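Local coordinates for protein-tyrosine-phosphatase PTP1 (Arabidopsis thaliana, PDB 6KRW) that removes phosphate from phosphotyrosine in proteins, dephosphorylates the MAP kinase MPK6 and, together with MKP1, modulates plant defence responses, at residues A[254-259]-A[268-273]; A[94-99]-A[103-108]; A[244-249]-A[289-294]. All blocks are in the same frame, centred on the assembly; numbering follows the deposited sequence.

Overall arrangement
Helix 242-259, which follows the phosphate-binding loop, is common to contacts 1 and 3 and also backs contact 2. Contacts 1 and 3 use different turns of it, with nearest atoms about 5 Å apart. Contact 2, a hairpin at the sheet edge, touches both: S104 N probably hydrogen-bonds Q255 OE1 of contact 1 at 2.8 Å, while A108 CB packs 3.7 Å from T244 CG2 in segment 244-249. The side chain of A108 is about 8 Å from that of the nucleophile C237. In contact 3 the side chain of T246 is about 5 Å from that of G242 and about 7 Å from that of Q283, both probable substrate-binding residues. Contact 1 lies away from these sites.

Contact 1. Residues A[254-259]-A[268-273]; sequences IQRILA and AKTVAL
The guanidinium of R256 meets T270 at its edge: OG1 lies near the plane beside NH1, CB lies in it, and residues 268-273 lay nothing over either face. This joins two helices of the tyrosine phosphatase domain, 242-259 and 267-277, consecutive in the chain and linked by a short loop. The direct bond runs from R256 NH1 to T270 OG1 at 2.9 Å, fairly straight at 156°, with the oxygen tilted 17° from the guanidinium plane. A water at the same edge closes a ring: it accepts from R256 NH2 at 2.9 Å and lies 2.8 Å from T270 OG1. R256 and the hydroxyl are thus tied both directly and through solvent.

The arginine chain spans the gap between backbones whose nearest CA atoms, those of R256 and T270, are 10.5 Å apart. It is bent at chi3 (58°), which turns the planar group to present NH1 and NH2 to the second helix. Its rotation is fixed further by residues beyond the segments: NE forms a salt bridge with D261, NH1 also bonds N252 OD1, and NH2 bonds S263 OG. D261 probably offsets the charge of this buried arginine, while neutral acceptors take its remaining N-H groups. T270 CG2, on the other branch of the threonine, packs 3.6 Å from R256 NH1.

Contact 2. Residues A[94-99]-A[103-108]; sequences LIKTSE and ISQFIA
I95 and F106 are joined by two nearly straight backbone hydrogen bonds, I95 N to F106 O at 2.8 Å (174°) and F106 N to I95 O at 2.9 Å (178°). They form the hydrogen-bonded pair of an antiparallel beta hairpin, followed by the non-hydrogen-bonded pair L94 with I107. Where the strands part toward the turn, water takes over the pairing: one molecule accepts from T97 N at 2.9 Å and donates to S104 O, also at 2.9 Å. A second water bridges side chains, accepting from K96 NZ at 2.8 Å and donating to Q105 OE1 at 2.8 Å.

The extended lysine lies across the end of Q105, its CD against OE1, while L94 CD1 reaches the same oxygen. Q105 CG sits between its backbone N and carbonyl carbon (chi1 69°), and the rest of the chain extends from there to carry the amide out beside the side chains of L94 and K96. Nearer the turn, the I103 branch ending in CD1 approaches S98 OG to 3.4 Å, while its CG2 faces the same hydroxyl and that of T97. The two hydroxyls are themselves hydrogen-bonded to each other. On the sheet face bearing I95 and F106, the two CB atoms adjoin, and I95 CG1 packs 3.8 Å from A108 CB.

That face is roofed by helices: I95 rests on F274 and Q277 of helix 267-277, and F106 on C248 of helix 242-259, with its ring edge-to-face against H251. In the sheet, strand 92-95 is outermost, and strand 106-109 lies between it and parallel strand 233-236, to which I107 bonds through I233 and V235.

Contact 3. Residues A[244-249]-A[289-294]; sequences TGTYCA and FFCYNA
Apolar contact carries this helix pair, and it centres on the methyl of T246 and the sulfur of C291. T246 CG2 stands 3.6 Å from C291 SG, the closest approach across the segments, and A249 CB, one turn further along the first helix, touches the same sulfur at 4.0 Å. The thiol thus lies against two small side chains of one helix face. For T246, chi1 of -55° sets CG2 opposite the backbone N, where it can meet the second helix, and turns OG1 away to its own helix. From helix 267-277, L267 packs on C291 and F274 on A249.

An aromatic contact lies beside it. The F290 ring meets the T246 methyl with its edge, CD2 lying 3.9 Å from CG2 and the methyl near the ring plane, and the two side chains run roughly at right angles. F290 CG is anti to the backbone N (chi1 -177°), which swings the ring along the side of its helix to this position. W204 of the WPD loop touches both T246 and F290, its ring meeting that of F290.

The helices belong to the classical tyrosine phosphatase fold: 242-259 leads away from the phosphate-binding loop, and 285-303 packs beside it, running in broadly the same direction. The axes of these short segments approach to 9.4 Å and cross at -27°, and small residues at the interface allow the CA atoms of T246 and C291 to come within 6.0 Å.

The one polar side-chain atom of the touching threonine is used within its own helix: T246 OG1 hydrogen-bonds G242 O at the start of that helix, a residue probably lining the substrate site.

Contact 1. Residues A[254-259]-A[268-273]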
ATOM      1  N   ILE A 254      12.562  -2.891  -4.243  1.00 20.02           N
ATOM      2  CA  ILE A 254      13.004  -4.165  -4.870  1.00 22.02           C
ATOM      3  C   ILE A 254      12.692  -4.158  -6.369  1.00 21.63           C
ATOM      4  O   ILE A 254      13.585  -4.500  -7.158  1.00 24.09           O
ATOM      5  CB  ILE A 254      12.384  -5.354  -4.122  1.00 22.63           C
ATOM      6  CG1 ILE A 254      12.926  -5.429  -2.694  1.00 22.87           C
ATOM      7  CG2 ILE A 254      12.573  -6.641  -4.910  1.00 23.16           C
ATOM      8  CD1 ILE A 254      14.366  -5.813  -2.576  1.00 24.15           C
ATOM      9  N   GLN A 255      11.481  -3.758  -6.756  1.00 22.20           N
ATOM     10  CA  GLN A 255      11.132  -3.753  -8.201  1.00 22.22           C
ATOM     11  C   GLN A 255      12.071  -2.829  -8.965  1.00 22.03           C
ATOM     12  O   GLN A 255      12.448  -3.158 -10.101  1.00 24.26           O
ATOM     13  CB  GLN A 255       9.690  -3.332  -8.398  1.00 23.40           C
ATOM     14  CG  GLN A 255       8.721  -4.427  -8.028  1.00 21.50           C
ATOM     15  CD  GLN A 255       7.304  -4.129  -8.429  1.00 24.13           C
ATOM     16  OE1 GLN A 255       6.871  -2.976  -8.372  1.00 23.86           O
ATOM     17  NE2 GLN A 255       6.567  -5.169  -8.818  1.00 24.34           N
ATOM     18  N   ARG A 256      12.360  -1.666  -8.405  1.00 21.44           N
ATOM     19  CA  ARG A 256      13.205  -0.693  -9.142  1.00 22.19           C
ATOM     20  C   ARG A 256      14.647  -1.199  -9.246  1.00 22.75           C
ATOM     21  O   ARG A 256      15.272  -0.986 -10.279  1.00 25.06           O
ATOM     22  CB  ARG A 256      13.090   0.678  -8.474  1.00 20.14           C
ATOM     23  CG  ARG A 256      11.775   1.370  -8.813  1.00 21.97           C
ATOM     24  CD  ARG A 256      11.490   2.538  -7.907  1.00 20.16           C
ATOM     25  NE  ARG A 256      12.552   3.540  -7.937  1.00 20.39           N
ATOM     26  CZ  ARG A 256      12.854   4.324  -6.921  1.00 19.99           C
ATOM     27  NH1 ARG A 256      12.104   4.310  -5.832  1.00 20.02           N
ATOM     28  NH2 ARG A 256      13.853   5.200  -7.036  1.00 20.33           N
ATOM     29  N   ILE A 257      15.166  -1.886  -8.230  1.00 22.94           N
ATOM     30  CA  ILE A 257      16.510  -2.512  -8.334  1.00 22.50           C
ATOM     31  C   ILE A 257      16.481  -3.529  -9.477  1.00 28.07           C
ATOM     32  O   ILE A 257      17.390  -3.514 -10.315  1.00 28.88           O
ATOM     33  CB  ILE A 257      16.938  -3.141  -7.003  1.00 24.01           C
ATOM     34  CG1 ILE A 257      17.155  -2.074  -5.934  1.00 23.05           C
ATOM     35  CG2 ILE A 257      18.169  -4.024  -7.197  1.00 27.71           C
ATOM     36  CD1 ILE A 257      17.180  -2.641  -4.516  1.00 27.06           C
ATOM     37  N   LEU A 258      15.451  -4.370  -9.518  1.00 23.65           N
ATOM     38  CA  LEU A 258      15.354  -5.438 -10.539  1.00 30.04           C
ATOM     39  C   LEU A 258      15.172  -4.834 -11.931  1.00 29.51           C
ATOM     40  O   LEU A 258      15.527  -5.503 -12.911  1.00 39.09           O
ATOM     41  CB  LEU A 258      14.178  -6.352 -10.198  1.00 26.79           C
ATOM     42  CG  LEU A 258      14.407  -7.259  -8.997  1.00 28.16           C
ATOM     43  CD1 LEU A 258      13.118  -7.987  -8.637  1.00 30.52           C
ATOM     44  CD2 LEU A 258      15.514  -8.269  -9.296  1.00 31.99           C
ATOM     45  N   ALA A 259      14.677  -3.599 -12.008  1.00 28.34           N
ATOM     46  CA  ALA A 259      14.442  -2.941 -13.318  1.00 29.86           C
ATOM     47  C   ALA A 259      15.639  -2.083 -13.721  1.00 35.47           C
ATOM     48  O   ALA A 259      15.626  -1.561 -14.839  1.00 37.28           O
ATOM     49  CB  ALA A 259      13.177  -2.137 -13.289  1.00 35.14           C
ATOM     50  N   ALA A 268      15.934   7.185   1.271  1.00 19.76           N
ATOM     51  CA  ALA A 268      15.414   8.467   1.791  1.00 20.09           C
ATOM     52  C   ALA A 268      14.752   9.253   0.646  1.00 18.33           C
ATOM     53  O   ALA A 268      13.691   9.850   0.858  1.00 19.50           O
ATOM     54  CB  ALA A 268      16.512   9.279   2.423  1.00 21.29           C
ATOM     55  N   LYS A 269      15.368   9.227  -0.528  1.00 18.50           N
ATOM     56  CA  LYS A 269      14.774   9.910  -1.704  1.00 18.66           C
ATOM     57  C   LYS A 269      13.441   9.274  -2.088  1.00 17.31           C
ATOM     58  O   LYS A 269      12.459   9.977  -2.380  1.00 17.87           O
ATOM     59  CB  LYS A 269      15.783   9.866  -2.840  1.00 19.88           C
ATOM     60  CG  LYS A 269      15.398  10.668  -4.064  1.00 21.65           C
ATOM     61  CD  LYS A 269      16.462  10.612  -5.146  1.00 25.77           C
ATOM     62  CE  LYS A 269      16.280  11.636  -6.238  1.00 32.51           C
ATOM     63  NZ  LYS A 269      15.157  11.264  -7.121  1.00 38.43           N
ATOM     64  N   THR A 270      13.358   7.933  -2.018  1.00 17.49           N
ATOM     65  CA  THR A 270      12.079   7.258  -2.305  1.00 17.38           C
ATOM     66  C   THR A 270      11.012   7.694  -1.314  1.00 15.96           C
ATOM     67  O   THR A 270       9.878   7.951  -1.711  1.00 16.51           O
ATOM     68  CB  THR A 270      12.272   5.738  -2.291  1.00 18.34           C
ATOM     69  OG1 THR A 270      13.171   5.395  -3.334  1.00 18.52           O
ATOM     70  CG2 THR A 270      10.944   5.015  -2.455  1.00 17.87           C
ATOM     71  N   VAL A 271      11.351   7.669  -0.019  1.00 16.58           N
ATOM     72  CA  VAL A 271      10.344   8.057   0.995  1.00 17.73           C
ATOM     73  C   VAL A 271       9.953   9.533   0.809  1.00 16.49           C
ATOM     74  O   VAL A 271       8.798   9.859   0.958  1.00 16.51           O
ATOM     75  CB  VAL A 271      10.831   7.723   2.413  1.00 17.69           C
ATOM     76  CG1 VAL A 271       9.883   8.279   3.454  1.00 18.79           C
ATOM     77  CG2 VAL A 271      10.955   6.204   2.597  1.00 19.55           C
ATOM     78  N   ALA A 272      10.913  10.398   0.460  1.00 17.16           N
ATOM     79  CA  ALA A 272      10.558  11.814   0.236  1.00 17.48           C
ATOM     80  C   ALA A 272       9.595  11.913  -0.959  1.00 16.25           C
ATOM     81  O   ALA A 272       8.658  12.714  -0.908  1.00 17.52           O
ATOM     82  CB  ALA A 272      11.819  12.611  -0.035  1.00 19.71           C
ATOM     83  N   LEU A 273       9.837  11.119  -2.011  1.00 16.67           N
ATOM     84  CA  LEU A 273       8.918  11.118  -3.174  1.00 17.01           C
ATOM     85  C   LEU A 273       7.531  10.627  -2.767  1.00 16.06           C
ATOM     86  O   LEU A 273       6.518  11.203  -3.113  1.00 17.03           O
ATOM     87  CB  LEU A 273       9.499  10.280  -4.289  1.00 19.32           C
ATOM     88  CG  LEU A 273       8.653  10.174  -5.553  1.00 23.39           C
ATOM     89  CD1 LEU A 273       8.302  11.548  -6.131  1.00 26.56           C
ATOM     90  CD2 LEU A 273       9.408   9.368  -6.603  1.00 28.64           C
TER
HETATM   91  O   HOH W   1      14.889   6.994  -4.949  1.00 19.66           O

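Contact 2. Residues A[94-99]-A[103-108]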
ATOM      1  N   LEU A  94      -2.733   8.056  -5.578  1.00 14.26           N
ATOM      2  CA  LEU A  94      -1.865   7.345  -6.518  1.00 14.52           C
ATOM      3  C   LEU A  94      -0.409   7.466  -6.129  1.00 14.34           C
ATOM      4  O   LEU A  94       0.123   8.595  -6.043  1.00 15.84           O
ATOM      5  CB  LEU A  94      -2.039   7.866  -7.932  1.00 15.90           C
ATOM      6  CG  LEU A  94      -1.273   7.081  -8.983  1.00 18.00           C
ATOM      7  CD1 LEU A  94      -1.799   5.659  -9.095  1.00 20.28           C
ATOM      8  CD2 LEU A  94      -1.325   7.794 -10.313  1.00 18.86           C
ATOM      9  N   ILE A  95       0.243   6.338  -5.871  1.00 14.85           N
ATOM     10  CA  ILE A  95       1.679   6.270  -5.579  1.00 14.82           C
ATOM     11  C   ILE A  95       2.341   5.669  -6.784  1.00 15.92           C
ATOM     12  O   ILE A  95       2.126   4.495  -7.097  1.00 17.02           O
ATOM     13  CB  ILE A  95       1.974   5.470  -4.295  1.00 15.43           C
ATOM     14  CG1 ILE A  95       1.073   5.867  -3.139  1.00 15.67           C
ATOM     15  CG2 ILE A  95       3.444   5.560  -3.946  1.00 17.89           C
ATOM     16  CD1 ILE A  95       1.193   7.307  -2.713  1.00 16.22           C
ATOM     17  N   LYS A  96       3.136   6.470  -7.491  1.00 17.44           N
ATOM     18  CA  LYS A  96       3.733   6.063  -8.771  1.00 18.01           C
ATOM     19  C   LYS A  96       5.110   6.705  -8.858  1.00 18.32           C
ATOM     20  O   LYS A  96       5.194   7.926  -8.804  1.00 22.42           O
ATOM     21  CB  LYS A  96       2.820   6.427  -9.940  1.00 21.96           C
ATOM     22  CG  LYS A  96       3.333   6.046 -11.312  1.00 27.00           C
ATOM     23  CD  LYS A  96       2.350   6.370 -12.415  1.00 26.34           C
ATOM     24  CE  LYS A  96       2.840   5.880 -13.760  1.00 30.05           C
ATOM     25  NZ  LYS A  96       1.896   6.211 -14.857  1.00 34.83           N
ATOM     26  N   THR A  97       6.145   5.921  -9.042  1.00 18.89           N
ATOM     27  CA  THR A  97       7.531   6.416  -9.106  1.00 23.15           C
ATOM     28  C   THR A  97       8.036   6.362 -10.549  1.00 26.22           C
ATOM     29  O   THR A  97       8.972   7.061 -10.868  1.00 31.75           O
ATOM     30  CB  THR A  97       8.438   5.595  -8.195  1.00 24.95           C
ATOM     31  OG1 THR A  97       8.440   4.245  -8.689  1.00 25.48           O
ATOM     32  CG2 THR A  97       7.979   5.632  -6.759  1.00 27.11           C
ATOM     33  N   SER A  98       7.470   5.513 -11.378  1.00 25.62           N
ATOM     34  CA  SER A  98       8.093   5.113 -12.662  1.00 29.04           C
ATOM     35  C   SER A  98       7.010   4.818 -13.690  1.00 35.41           C
ATOM     36  O   SER A  98       5.887   4.516 -13.303  1.00 35.56           O
ATOM     37  CB  SER A  98       8.991   3.902 -12.546  1.00 44.38           C
ATOM     38  OG  SER A  98       9.654   3.776 -11.294  1.00 43.73           O
ATOM     39  N   GLU A  99       7.346   4.908 -14.975  1.00 45.64           N
ATOM     40  CA  GLU A  99       6.421   4.439 -16.028  1.00 67.00           C
ATOM     41  C   GLU A  99       7.105   3.259 -16.684  1.00 55.94           C
ATOM     42  O   GLU A  99       7.745   3.443 -17.699  1.00 55.81           O
ATOM     43  CB  GLU A  99       6.093   5.500 -17.072  1.00109.63           C
ATOM     44  CG  GLU A  99       5.113   4.976 -18.106  1.00118.54           C
ATOM     45  CD  GLU A  99       3.757   4.655 -17.505  1.00 88.00           C
ATOM     46  OE1 GLU A  99       3.286   3.512 -17.632  1.00165.16           O
ATOM     47  OE2 GLU A  99       3.163   5.572 -16.949  1.00102.48           O
ATOM     48  N   ILE A 103       7.312  -2.090 -12.954  1.00 28.05           N
ATOM     49  CA  ILE A 103       7.211  -1.397 -11.639  1.00 23.54           C
ATOM     50  C   ILE A 103       5.739  -1.124 -11.340  1.00 23.74           C
ATOM     51  O   ILE A 103       5.089  -0.416 -12.120  1.00 25.82           O
ATOM     52  CB  ILE A 103       8.097  -0.143 -11.626  1.00 23.99           C
ATOM     53  CG1 ILE A 103       9.540  -0.517 -11.981  1.00 28.46           C
ATOM     54  CG2 ILE A 103       7.983   0.531 -10.269  1.00 23.38           C
ATOM     55  CD1 ILE A 103      10.431   0.634 -12.237  1.00 32.12           C
ATOM     56  N   SER A 104       5.224  -1.722 -10.255  1.00 22.99           N
ATOM     57  CA  SER A 104       3.827  -1.544  -9.814  1.00 21.44           C
ATOM     58  C   SER A 104       3.572  -0.086  -9.423  1.00 19.46           C
ATOM     59  O   SER A 104       4.466   0.574  -8.840  1.00 21.56           O
ATOM     60  CB  SER A 104       3.489  -2.408  -8.637  1.00 22.86           C
ATOM     61  OG  SER A 104       3.828  -3.784  -8.884  1.00 24.47           O
ATOM     62  N   GLN A 105       2.341   0.332  -9.653  1.00 19.98           N
ATOM     63  CA  GLN A 105       1.808   1.547  -9.032  1.00 18.47           C
ATOM     64  C   GLN A 105       0.851   1.111  -7.928  1.00 18.73           C
ATOM     65  O   GLN A 105       0.287  -0.034  -8.001  1.00 21.78           O
ATOM     66  CB  GLN A 105       1.166   2.451 -10.079  1.00 22.33           C
ATOM     67  CG  GLN A 105      -0.103   1.936 -10.691  1.00 28.67           C
ATOM     68  CD  GLN A 105      -0.588   2.780 -11.845  1.00 33.09           C
ATOM     69  OE1 GLN A 105      -0.297   3.996 -11.929  1.00 30.54           O
ATOM     70  NE2 GLN A 105      -1.365   2.152 -12.724  1.00 34.21           N
ATOM     71  N   PHE A 106       0.699   1.952  -6.940  1.00 17.30           N
ATOM     72  CA  PHE A 106      -0.171   1.674  -5.784  1.00 17.34           C
ATOM     73  C   PHE A 106      -1.256   2.713  -5.651  1.00 16.90           C
ATOM     74  O   PHE A 106      -1.088   3.885  -6.021  1.00 18.60           O
ATOM     75  CB  PHE A 106       0.607   1.614  -4.476  1.00 17.47           C
ATOM     76  CG  PHE A 106       1.897   0.859  -4.559  1.00 17.04           C
ATOM     77  CD1 PHE A 106       3.083   1.492  -4.876  1.00 19.81           C
ATOM     78  CD2 PHE A 106       1.941  -0.505  -4.289  1.00 19.92           C
ATOM     79  CE1 PHE A 106       4.278   0.810  -4.956  1.00 20.15           C
ATOM     80  CE2 PHE A 106       3.142  -1.193  -4.340  1.00 21.05           C
ATOM     81  CZ  PHE A 106       4.315  -0.548  -4.673  1.00 19.88           C
ATOM     82  N   ILE A 107      -2.355   2.322  -5.058  1.00 16.10           N
ATOM     83  CA  ILE A 107      -3.327   3.219  -4.422  1.00 15.93           C
ATOM     84  C   ILE A 107      -3.189   3.094  -2.921  1.00 17.11           C
ATOM     85  O   ILE A 107      -3.525   2.012  -2.372  1.00 18.60           O
ATOM     86  CB  ILE A 107      -4.749   3.018  -4.926  1.00 17.19           C
ATOM     87  CG1 ILE A 107      -4.857   3.404  -6.401  1.00 18.31           C
ATOM     88  CG2 ILE A 107      -5.726   3.801  -4.082  1.00 18.35           C
ATOM     89  CD1 ILE A 107      -6.191   3.051  -7.014  1.00 21.78           C
ATOM     90  N   ALA A 108      -2.651   4.108  -2.275  1.00 16.39           N
ATOM     91  CA  ALA A 108      -2.541   4.158  -0.806  1.00 16.54           C
ATOM     92  C   ALA A 108      -3.817   4.759  -0.279  1.00 17.83           C
ATOM     93  O   ALA A 108      -4.180   5.872  -0.697  1.00 17.65           O
ATOM     94  CB  ALA A 108      -1.325   4.922  -0.374  1.00 16.28           C
TER
HETATM   95  O   HOH W   2      -0.729   5.590 -14.136  1.00 33.03           O
HETATM   96  O   HOH W   3       5.375   3.202  -9.671  1.00 34.83           O

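Contact 3. Residues A[244-249]-A[289-294]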
ATOM      1  N   THR A 244       1.345   1.273   5.487  1.00 18.61           N
ATOM      2  CA  THR A 244       1.141   1.337   4.025  1.00 19.03           C
ATOM      3  C   THR A 244       2.400   1.883   3.338  1.00 17.25           C
ATOM      4  O   THR A 244       2.862   1.293   2.407  1.00 17.71           O
ATOM      5  CB  THR A 244      -0.062   2.222   3.726  1.00 17.83           C
ATOM      6  OG1 THR A 244      -1.223   1.537   4.176  1.00 20.61           O
ATOM      7  CG2 THR A 244      -0.225   2.526   2.251  1.00 18.78           C
ATOM      8  N   GLY A 245       2.929   3.000   3.821  1.00 16.18           N
ATOM      9  CA  GLY A 245       4.128   3.575   3.183  1.00 17.43           C
ATOM     10  C   GLY A 245       5.330   2.669   3.296  1.00 16.36           C
ATOM     11  O   GLY A 245       6.126   2.569   2.363  1.00 17.63           O
ATOM     12  N   THR A 246       5.481   1.999   4.446  1.00 18.24           N
ATOM     13  CA  THR A 246       6.601   1.068   4.664  1.00 17.67           C
ATOM     14  C   THR A 246       6.483  -0.078   3.649  1.00 16.50           C
ATOM     15  O   THR A 246       7.470  -0.408   3.032  1.00 17.82           O
ATOM     16  CB  THR A 246       6.596   0.607   6.126  1.00 18.44           C
ATOM     17  OG1 THR A 246       6.629   1.727   7.013  1.00 19.56           O
ATOM     18  CG2 THR A 246       7.740  -0.326   6.445  1.00 21.79           C
ATOM     19  N   TYR A 247       5.307  -0.724   3.543  1.00 19.01           N
ATOM     20  CA  TYR A 247       5.155  -1.830   2.570  1.00 19.86           C
ATOM     21  C   TYR A 247       5.480  -1.319   1.156  1.00 20.18           C
ATOM     22  O   TYR A 247       6.241  -1.941   0.412  1.00 19.23           O
ATOM     23  CB  TYR A 247       3.765  -2.485   2.602  1.00 19.76           C
ATOM     24  CG  TYR A 247       3.738  -3.539   1.542  1.00 20.81           C
ATOM     25  CD1 TYR A 247       4.332  -4.784   1.773  1.00 24.86           C
ATOM     26  CD2 TYR A 247       3.237  -3.278   0.287  1.00 21.95           C
ATOM     27  CE1 TYR A 247       4.460  -5.682   0.740  1.00 28.66           C
ATOM     28  CE2 TYR A 247       3.358  -4.175  -0.753  1.00 26.03           C
ATOM     29  CZ  TYR A 247       3.959  -5.391  -0.506  1.00 34.00           C
ATOM     30  OH  TYR A 247       4.146  -6.193  -1.555  1.00 31.69           O
ATOM     31  N   CYS A 248       4.877  -0.201   0.773  1.00 18.35           N
ATOM     32  CA  CYS A 248       5.105   0.349  -0.598  1.00 16.48           C
ATOM     33  C   CYS A 248       6.613   0.582  -0.821  1.00 16.92           C
ATOM     34  O   CYS A 248       7.101   0.312  -1.903  1.00 17.89           O
ATOM     35  CB  CYS A 248       4.321   1.637  -0.798  1.00 18.47           C
ATOM     36  SG  CYS A 248       2.537   1.387  -0.903  0.96 19.52           S
ATOM     37  N   ALA A 249       7.328   1.095   0.180  1.00 17.60           N
ATOM     38  CA  ALA A 249       8.767   1.384   0.026  1.00 17.91           C
ATOM     39  C   ALA A 249       9.534   0.096  -0.254  1.00 17.87           C
ATOM     40  O   ALA A 249      10.455   0.068  -1.088  1.00 18.01           O
ATOM     41  CB  ALA A 249       9.312   2.127   1.207  1.00 17.96           C
ATOM     42  N   PHE A 289      13.626   1.806   9.710  1.00 21.91           N
ATOM     43  CA  PHE A 289      14.618   0.713   9.913  1.00 22.01           C
ATOM     44  C   PHE A 289      14.061  -0.594   9.337  1.00 22.32           C
ATOM     45  O   PHE A 289      14.809  -1.365   8.715  1.00 23.07           O
ATOM     46  CB  PHE A 289      14.983   0.558  11.393  1.00 24.06           C
ATOM     47  CG  PHE A 289      16.179   1.376  11.796  1.00 24.61           C
ATOM     48  CD1 PHE A 289      17.461   0.861  11.689  1.00 29.65           C
ATOM     49  CD2 PHE A 289      16.025   2.661  12.280  1.00 27.76           C
ATOM     50  CE1 PHE A 289      18.559   1.612  12.070  1.00 28.16           C
ATOM     51  CE2 PHE A 289      17.135   3.424  12.629  1.00 29.83           C
ATOM     52  CZ  PHE A 289      18.395   2.892  12.545  1.00 28.27           C
ATOM     53  N   PHE A 290      12.776  -0.846   9.554  1.00 21.71           N
ATOM     54  CA  PHE A 290      12.153  -2.103   9.060  1.00 21.05           C
ATOM     55  C   PHE A 290      12.235  -2.153   7.531  1.00 22.97           C
ATOM     56  O   PHE A 290      12.462  -3.211   6.969  1.00 23.02           O
ATOM     57  CB  PHE A 290      10.726  -2.223   9.586  1.00 22.06           C
ATOM     58  CG  PHE A 290      10.024  -3.498   9.200  1.00 21.68           C
ATOM     59  CD1 PHE A 290      10.232  -4.670   9.917  1.00 23.29           C
ATOM     60  CD2 PHE A 290       9.156  -3.544   8.129  1.00 23.07           C
ATOM     61  CE1 PHE A 290       9.587  -5.844   9.548  1.00 24.00           C
ATOM     62  CE2 PHE A 290       8.510  -4.715   7.762  1.00 26.99           C
ATOM     63  CZ  PHE A 290       8.728  -5.876   8.484  1.00 24.97           C
ATOM     64  N   CYS A 291      12.072  -0.993   6.861  1.00 20.71           N
ATOM     65  CA  CYS A 291      12.229  -0.926   5.386  1.00 19.57           C
ATOM     66  C   CYS A 291      13.613  -1.457   5.020  1.00 21.23           C
ATOM     67  O   CYS A 291      13.739  -2.290   4.160  1.00 21.53           O
ATOM     68  CB  CYS A 291      12.192   0.507   4.850  1.00 23.48           C
ATOM     69  SG  CYS A 291      10.576   1.293   4.858  1.00 23.76           S
ATOM     70  N   TYR A 292      14.651  -0.934   5.677  1.00 20.66           N
ATOM     71  CA  TYR A 292      16.036  -1.343   5.347  1.00 20.84           C
ATOM     72  C   TYR A 292      16.205  -2.845   5.604  1.00 22.29           C
ATOM     73  O   TYR A 292      16.750  -3.544   4.764  1.00 22.31           O
ATOM     74  CB  TYR A 292      17.040  -0.564   6.181  1.00 22.60           C
ATOM     75  CG  TYR A 292      17.537   0.702   5.528  1.00 20.74           C
ATOM     76  CD1 TYR A 292      18.560   0.640   4.607  1.00 25.03           C
ATOM     77  CD2 TYR A 292      17.007   1.937   5.843  1.00 22.53           C
ATOM     78  CE1 TYR A 292      19.045   1.771   3.992  1.00 25.88           C
ATOM     79  CE2 TYR A 292      17.492   3.088   5.239  1.00 22.62           C
ATOM     80  CZ  TYR A 292      18.504   2.995   4.314  1.00 23.26           C
ATOM     81  OH  TYR A 292      19.023   4.104   3.669  1.00 25.34           O
ATOM     82  N   ASN A 293      15.714  -3.322   6.750  1.00 22.96           N
ATOM     83  CA  ASN A 293      15.908  -4.746   7.126  1.00 22.32           C
ATOM     84  C   ASN A 293      15.185  -5.629   6.115  1.00 20.78           C
ATOM     85  O   ASN A 293      15.769  -6.638   5.693  1.00 24.77           O
ATOM     86  CB  ASN A 293      15.424  -4.966   8.554  1.00 24.99           C
ATOM     87  CG  ASN A 293      16.382  -4.404   9.575  1.00 28.29           C
ATOM     88  OD1 ASN A 293      17.584  -4.492   9.403  1.00 39.33           O
ATOM     89  ND2 ASN A 293      15.865  -3.887  10.672  1.00 35.30           N
ATOM     90  N   ALA A 294      13.961  -5.263   5.739  1.00 21.32           N
ATOM     91  CA  ALA A 294      13.191  -6.103   4.800  1.00 21.65           C
ATOM     92  C   ALA A 294      13.896  -6.092   3.447  1.00 20.65           C
ATOM     93  O   ALA A 294      13.905  -7.099   2.742  1.00 23.69           O
ATOM     94  CB  ALA A 294      11.755  -5.651   4.693  1.00 22.08           C
TER